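Local coordinates for protein ULam111 (Flavobacterium sp., PDB 5WUT) that probably hydrolyses the beta-1,3-glucosidic bonds of laminarin, as a laminarinase of glycoside hydrolase family 16 with a beta-jelly-roll fold, at residues 201-209 against 222-233. Numbering follows the deposited sequence.
Sequences YFIINMAIG and FPQDFSIDYIKV
Strands 201-208 and 224-233 face each other across the hydrophobic core of a beta-sandwich, and F202, I204, M206 and I208 of the first meet F226, I228, I231 and V233 of the second and F222 in the loop just before it. The axes of these segments run nearly antiparallel, at 168°, and 8.7 Å apart. No hydrogen bond joins them. At one end the F202 ring meets two branched residues, one over a face and one at its edge. I231 CG2 sits over the face, 4.2 Å from the ring centroid, as a CH-pi contact. V233 CG2 comes to the ring edge, 3.7 Å from F202 CZ. W9 and M103 also touch F202. With an alanine in place of F202, I231 CG2 and V233 CG2 would probably lose the ring they pack on, and a gap is likely to open between the layers. Next along, I204 CD1 and I231 CD1 meet tip to tip at 3.9 Å. The other branch of I204, CG2, is anti to the backbone N and packs 3.7 Å from I228 CD1. This is the jelly-roll sandwich of family 16 glycoside hydrolases. Strand 201-208 pairs within its own layer with strands 66-80 and 97-105, while strand 224-233 pairs with 7-11, 55-63 and 83-90. The F226 ring fills the middle of the interface. I228 CD1 of the same strand stands over the centre of one face. F226 CE2 also approaches the N205 backbone O obliquely, at 3.5 Å. The CA-CB bond of N205 points away, and its amide is hydrogen-bonded to W102 and Y44. M206 bends at its last torsion (chi3 44°), which sets CE against F226 CB and 3.5 Å from the Q224 backbone O. At the other end, I208 CD1 meets F222 CE1 obliquely at 3.8 Å, and Y67 meets the same ring.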
ATOM      1  N   TYR A 201     -17.523   6.808  17.372  1.00  9.77           N
ATOM      2  CA  TYR A 201     -18.399   5.742  16.886  1.00  8.46           C
ATOM      3  C   TYR A 201     -18.266   5.543  15.383  1.00  9.54           C
ATOM      4  O   TYR A 201     -17.706   6.388  14.684  1.00 10.29           O
ATOM      5  CB  TYR A 201     -19.857   6.018  17.261  1.00  8.66           C
ATOM      6  CG  TYR A 201     -20.478   7.273  16.680  1.00 10.30           C
ATOM      7  CD1 TYR A 201     -21.109   7.245  15.445  1.00  8.68           C
ATOM      8  CD2 TYR A 201     -20.480   8.467  17.396  1.00 10.76           C
ATOM      9  CE1 TYR A 201     -21.724   8.378  14.916  1.00 10.46           C
ATOM     10  CE2 TYR A 201     -21.090   9.611  16.878  1.00 11.16           C
ATOM     11  CZ  TYR A 201     -21.707   9.555  15.634  1.00 11.27           C
ATOM     12  OH  TYR A 201     -22.333  10.667  15.095  1.00 13.96           O
ATOM     13  N   PHE A 202     -18.756   4.404  14.903  1.00  9.33           N
ATOM     14  CA  PHE A 202     -18.632   4.003  13.497  1.00  8.03           C
ATOM     15  C   PHE A 202     -19.801   4.452  12.662  1.00  8.56           C
ATOM     16  O   PHE A 202     -20.905   4.530  13.168  1.00  8.41           O
ATOM     17  CB  PHE A 202     -18.516   2.486  13.376  1.00  8.43           C
ATOM     18  CG  PHE A 202     -17.302   1.926  14.032  1.00 11.52           C
ATOM     19  CD1 PHE A 202     -16.051   2.174  13.495  1.00 11.90           C
ATOM     20  CD2 PHE A 202     -17.400   1.140  15.170  1.00 11.91           C
ATOM     21  CE1 PHE A 202     -14.911   1.652  14.096  1.00 13.72           C
ATOM     22  CE2 PHE A 202     -16.263   0.617  15.780  1.00 12.14           C
ATOM     23  CZ  PHE A 202     -15.016   0.870  15.237  1.00 14.92           C
ATOM     24  N   ILE A 203     -19.540   4.730  11.391  1.00  7.32           N
ATOM     25  CA  ILE A 203     -20.599   4.940  10.397  1.00  8.26           C
ATOM     26  C   ILE A 203     -20.257   4.123   9.162  1.00  8.17           C
ATOM     27  O   ILE A 203     -19.100   4.116   8.727  1.00  9.09           O
ATOM     28  CB  ILE A 203     -20.752   6.427   9.995  1.00  7.19           C
ATOM     29  CG1 ILE A 203     -20.928   7.329  11.227  1.00  7.81           C
ATOM     30  CG2 ILE A 203     -21.924   6.591   9.016  1.00  8.52           C
ATOM     31  CD1 ILE A 203     -19.585   7.886  11.766  1.00  8.82           C
ATOM     32  N   ILE A 204     -21.243   3.408   8.621  1.00  7.52           N
ATOM     33  CA  ILE A 204     -21.135   2.790   7.295  1.00  8.26           C
ATOM     34  C   ILE A 204     -22.244   3.369   6.438  1.00  9.96           C
ATOM     35  O   ILE A 204     -23.405   3.381   6.854  1.00 10.73           O
ATOM     36  CB  ILE A 204     -21.264   1.257   7.348  1.00 11.39           C
ATOM     37  CG1 ILE A 204     -20.158   0.657   8.203  1.00  9.80           C
ATOM     38  CG2 ILE A 204     -21.203   0.657   5.944  1.00  9.42           C
ATOM     39  CD1 ILE A 204     -20.320  -0.862   8.438  1.00 12.67           C
ATOM     40  N   ASN A 205     -21.923   3.858   5.247  1.00  9.23           N
ATOM     41  CA  ASN A 205     -23.001   4.366   4.400  1.00  9.36           C
ATOM     42  C   ASN A 205     -22.621   4.314   2.936  1.00 10.71           C
ATOM     43  O   ASN A 205     -21.463   4.106   2.583  1.00  8.93           O
ATOM     44  CB  ASN A 205     -23.381   5.805   4.783  1.00  8.46           C
ATOM     45  CG  ASN A 205     -22.378   6.820   4.299  1.00 11.17           C
ATOM     46  OD1 ASN A 205     -21.341   7.028   4.935  1.00 12.60           O
ATOM     47  ND2 ASN A 205     -22.662   7.450   3.152  1.00 10.55           N
ATOM     48  N   MET A 206     -23.605   4.509   2.073  1.00  9.30           N
ATOM     49  CA  MET A 206     -23.299   4.689   0.659  1.00  9.49           C
ATOM     50  C   MET A 206     -24.160   5.817   0.111  1.00 13.72           C
ATOM     51  O   MET A 206     -25.392   5.702   0.021  1.00 11.00           O
ATOM     52  CB  MET A 206     -23.493   3.390  -0.126  1.00  9.58           C
ATOM     53  CG  MET A 206     -23.344   3.576  -1.639  1.00 10.42           C
ATOM     54  SD  MET A 206     -23.127   2.069  -2.614  1.00 13.42           S
ATOM     55  CE  MET A 206     -24.354   0.988  -1.881  1.00 11.63           C
ATOM     56  N   ALA A 207     -23.518   6.940  -0.183  1.00 10.23           N
ATOM     57  CA  ALA A 207     -24.209   8.097  -0.738  1.00  7.92           C
ATOM     58  C   ALA A 207     -24.220   8.090  -2.281  1.00 10.40           C
ATOM     59  O   ALA A 207     -23.483   7.349  -2.933  1.00  9.77           O
ATOM     60  CB  ALA A 207     -23.584   9.374  -0.220  1.00 10.25           C
ATOM     61  N   ILE A 208     -25.104   8.904  -2.849  1.00  9.71           N
ATOM     62  CA  ILE A 208     -25.270   9.014  -4.289  1.00 11.58           C
ATOM     63  C   ILE A 208     -25.238  10.477  -4.703  1.00 12.56           C
ATOM     64  O   ILE A 208     -26.021  11.279  -4.197  1.00 11.54           O
ATOM     65  CB  ILE A 208     -26.606   8.397  -4.747  1.00 11.31           C
ATOM     66  CG1 ILE A 208     -26.603   6.899  -4.444  1.00 11.78           C
ATOM     67  CG2 ILE A 208     -26.847   8.696  -6.244  1.00 11.22           C
ATOM     68  CD1 ILE A 208     -27.985   6.249  -4.528  1.00 12.91           C
ATOM     69  N   GLY A 209     -24.300  10.828  -5.579  1.00 13.19           N
ATOM     70  CA  GLY A 209     -24.205  12.191  -6.084  1.00 13.56           C
ATOM     71  C   GLY A 209     -23.797  13.198  -5.035  1.00 12.54           C
ATOM     72  O   GLY A 209     -23.106  12.850  -4.089  1.00 12.69           O
ATOM     73  N   PHE A 222     -27.035   1.552 -11.485  1.00 14.80           N
ATOM     74  CA  PHE A 222     -27.860   1.006 -10.412  1.00 13.79           C
ATOM     75  C   PHE A 222     -28.539  -0.288 -10.830  1.00 18.72           C
ATOM     76  O   PHE A 222     -28.973  -0.418 -11.974  1.00 17.05           O
ATOM     77  CB  PHE A 222     -28.892   2.040  -9.968  1.00 15.64           C
ATOM     78  CG  PHE A 222     -28.278   3.288  -9.439  1.00 12.16           C
ATOM     79  CD1 PHE A 222     -27.669   3.278  -8.187  1.00 12.33           C
ATOM     80  CD2 PHE A 222     -28.246   4.448 -10.192  1.00 12.29           C
ATOM     81  CE1 PHE A 222     -27.071   4.424  -7.676  1.00 13.48           C
ATOM     82  CE2 PHE A 222     -27.652   5.597  -9.693  1.00 14.08           C
ATOM     83  CZ  PHE A 222     -27.054   5.581  -8.435  1.00 15.07           C
ATOM     84  N   PRO A 223     -28.658  -1.244  -9.900  1.00 15.59           N
ATOM     85  CA  PRO A 223     -28.262  -1.169  -8.486  1.00 14.42           C
ATOM     86  C   PRO A 223     -26.780  -1.465  -8.237  1.00 15.91           C
ATOM     87  O   PRO A 223     -26.154  -2.171  -9.015  1.00 15.17           O
ATOM     88  CB  PRO A 223     -29.142  -2.236  -7.835  1.00 16.84           C
ATOM     89  CG  PRO A 223     -29.281  -3.274  -8.893  1.00 18.52           C
ATOM     90  CD  PRO A 223     -29.358  -2.507 -10.204  1.00 15.82           C
ATOM     91  N   GLN A 224     -26.233  -0.919  -7.150  1.00 13.80           N
ATOM     92  CA  GLN A 224     -24.837  -1.175  -6.795  1.00 13.11           C
ATOM     93  C   GLN A 224     -24.718  -1.659  -5.363  1.00 11.16           C
ATOM     94  O   GLN A 224     -25.363  -1.109  -4.470  1.00 12.14           O
ATOM     95  CB  GLN A 224     -24.002   0.092  -6.983  1.00 12.59           C
ATOM     96  CG  GLN A 224     -23.589   0.375  -8.426  1.00 13.52           C
ATOM     97  CD  GLN A 224     -22.714  -0.724  -9.018  1.00 16.59           C
ATOM     98  OE1 GLN A 224     -21.827  -1.264  -8.349  1.00 15.69           O
ATOM     99  NE2 GLN A 224     -22.957  -1.058 -10.277  1.00 15.57           N
ATOM    100  N   ASP A 225     -23.862  -2.661  -5.149  1.00 12.97           N
ATOM    101  CA  ASP A 225     -23.658  -3.258  -3.832  1.00 12.73           C
ATOM    102  C   ASP A 225     -22.334  -2.829  -3.191  1.00 11.39           C
ATOM    103  O   ASP A 225     -21.274  -2.878  -3.828  1.00 13.44           O
ATOM    104  CB  ASP A 225     -23.656  -4.786  -3.914  1.00 16.35           C
ATOM    105  CG  ASP A 225     -25.027  -5.381  -4.185  1.00 16.93           C
ATOM    106  OD1 ASP A 225     -26.040  -4.661  -4.129  1.00 20.34           O
ATOM    107  OD2 ASP A 225     -25.072  -6.604  -4.433  1.00 21.91           O
ATOM    108  N   PHE A 226     -22.427  -2.442  -1.924  1.00 11.25           N
ATOM    109  CA  PHE A 226     -21.295  -2.157  -1.037  1.00 11.41           C
ATOM    110  C   PHE A 226     -21.333  -3.235   0.031  1.00 10.42           C
ATOM    111  O   PHE A 226     -22.290  -3.292   0.806  1.00 11.41           O
ATOM    112  CB  PHE A 226     -21.459  -0.757  -0.447  1.00 10.77           C
ATOM    113  CG  PHE A 226     -20.387  -0.325   0.534  1.00  9.05           C
ATOM    114  CD1 PHE A 226     -19.085  -0.808   0.483  1.00 10.14           C
ATOM    115  CD2 PHE A 226     -20.698   0.638   1.484  1.00  9.20           C
ATOM    116  CE1 PHE A 226     -18.120  -0.336   1.396  1.00  9.98           C
ATOM    117  CE2 PHE A 226     -19.753   1.099   2.401  1.00 10.09           C
ATOM    118  CZ  PHE A 226     -18.461   0.607   2.351  1.00  9.73           C
ATOM    119  N   SER A 227     -20.322  -4.108   0.057  1.00 10.26           N
ATOM    120  CA  SER A 227     -20.340  -5.274   0.950  1.00  8.71           C
ATOM    121  C   SER A 227     -19.281  -5.160   2.031  1.00 11.21           C
ATOM    122  O   SER A 227     -18.109  -4.947   1.723  1.00 11.55           O
ATOM    123  CB  SER A 227     -20.112  -6.571   0.167  1.00 12.10           C
ATOM    124  OG  SER A 227     -21.098  -6.724  -0.848  1.00 14.37           O
ATOM    125  N   ILE A 228     -19.684  -5.337   3.282  1.00 10.81           N
ATOM    126  CA  ILE A 228     -18.729  -5.250   4.387  1.00 10.40           C
ATOM    127  C   ILE A 228     -18.713  -6.580   5.142  1.00 12.92           C
ATOM    128  O   ILE A 228     -19.745  -7.047   5.601  1.00 11.84           O
ATOM    129  CB  ILE A 228     -19.070  -4.088   5.335  1.00 10.63           C
ATOM    130  CG1 ILE A 228     -19.220  -2.763   4.553  1.00 11.46           C
ATOM    131  CG2 ILE A 228     -18.005  -3.969   6.439  1.00 10.00           C
ATOM    132  CD1 ILE A 228     -20.635  -2.444   4.083  1.00 13.00           C
ATOM    133  N   ASP A 229     -17.539  -7.203   5.222  1.00 10.40           N
ATOM    134  CA  ASP A 229     -17.361  -8.503   5.896  1.00 12.66           C
ATOM    135  C   ASP A 229     -17.287  -8.355   7.408  1.00 14.28           C
ATOM    136  O   ASP A 229     -17.951  -9.080   8.150  1.00 12.48           O
ATOM    137  CB  ASP A 229     -16.097  -9.174   5.344  1.00 11.45           C
ATOM    138  CG  ASP A 229     -15.909 -10.617   5.803  1.00 16.52           C
ATOM    139  OD1 ASP A 229     -16.834 -11.219   6.373  1.00 15.86           O
ATOM    140  OD2 ASP A 229     -14.811 -11.162   5.532  1.00 15.53           O
ATOM    141  N   TYR A 230     -16.492  -7.397   7.875  1.00 11.10           N
ATOM    142  CA  TYR A 230     -16.349  -7.199   9.303  1.00 10.39           C
ATOM    143  C   TYR A 230     -15.777  -5.832   9.663  1.00 10.39           C
ATOM    144  O   TYR A 230     -15.231  -5.116   8.814  1.00 10.31           O
ATOM    145  CB  TYR A 230     -15.454  -8.301   9.902  1.00 11.42           C
ATOM    146  CG  TYR A 230     -14.004  -8.328   9.425  1.00 12.64           C
ATOM    147  CD1 TYR A 230     -13.102  -7.318   9.777  1.00 12.92           C
ATOM    148  CD2 TYR A 230     -13.531  -9.393   8.676  1.00 12.43           C
ATOM    149  CE1 TYR A 230     -11.780  -7.356   9.360  1.00 10.81           C
ATOM    150  CE2 TYR A 230     -12.209  -9.449   8.265  1.00 14.62           C
ATOM    151  CZ  TYR A 230     -11.344  -8.436   8.610  1.00 14.32           C
ATOM    152  OH  TYR A 230     -10.038  -8.517   8.183  1.00 14.51           O
ATOM    153  N   ILE A 231     -15.923  -5.487  10.936  1.00 10.67           N
ATOM    154  CA  ILE A 231     -15.154  -4.438  11.599  1.00  9.69           C
ATOM    155  C   ILE A 231     -14.517  -5.101  12.806  1.00 11.02           C
ATOM    156  O   ILE A 231     -15.234  -5.725  13.593  1.00 11.35           O
ATOM    157  CB  ILE A 231     -16.024  -3.256  12.077  1.00  9.65           C
ATOM    158  CG1 ILE A 231     -16.719  -2.565  10.906  1.00 12.44           C
ATOM    159  CG2 ILE A 231     -15.159  -2.249  12.842  1.00 12.11           C
ATOM    160  CD1 ILE A 231     -17.827  -1.604  11.367  1.00 12.49           C
ATOM    161  N   LYS A 232     -13.195  -4.978  12.954  1.00  9.77           N
ATOM    162  CA  LYS A 232     -12.475  -5.503  14.122  1.00 10.62           C
ATOM    163  C   LYS A 232     -11.831  -4.351  14.858  1.00 11.58           C
ATOM    164  O   LYS A 232     -11.286  -3.441  14.227  1.00 10.02           O
ATOM    165  CB  LYS A 232     -11.389  -6.512  13.716  1.00 11.04           C
ATOM    166  CG  LYS A 232     -11.925  -7.816  13.188  1.00 14.75           C
ATOM    167  CD  LYS A 232     -10.784  -8.685  12.671  1.00 15.03           C
ATOM    168  CE  LYS A 232     -11.316  -9.953  12.032  1.00 15.44           C
ATOM    169  NZ  LYS A 232     -10.183 -10.847  11.618  1.00 22.10           N
ATOM    170  N   VAL A 233     -11.879  -4.382  16.184  1.00 10.25           N
ATOM    171  CA  VAL A 233     -11.214  -3.363  16.995  1.00  9.78           C
ATOM    172  C   VAL A 233     -10.230  -4.016  17.946  1.00 12.28           C
ATOM    173  O   VAL A 233     -10.616  -4.863  18.764  1.00 11.80           O
ATOM    174  CB  VAL A 233     -12.203  -2.533  17.828  1.00  9.54           C
ATOM    175  CG1 VAL A 233     -11.454  -1.468  18.614  1.00 11.66           C
ATOM    176  CG2 VAL A 233     -13.262  -1.911  16.925  1.00 10.50           C
TER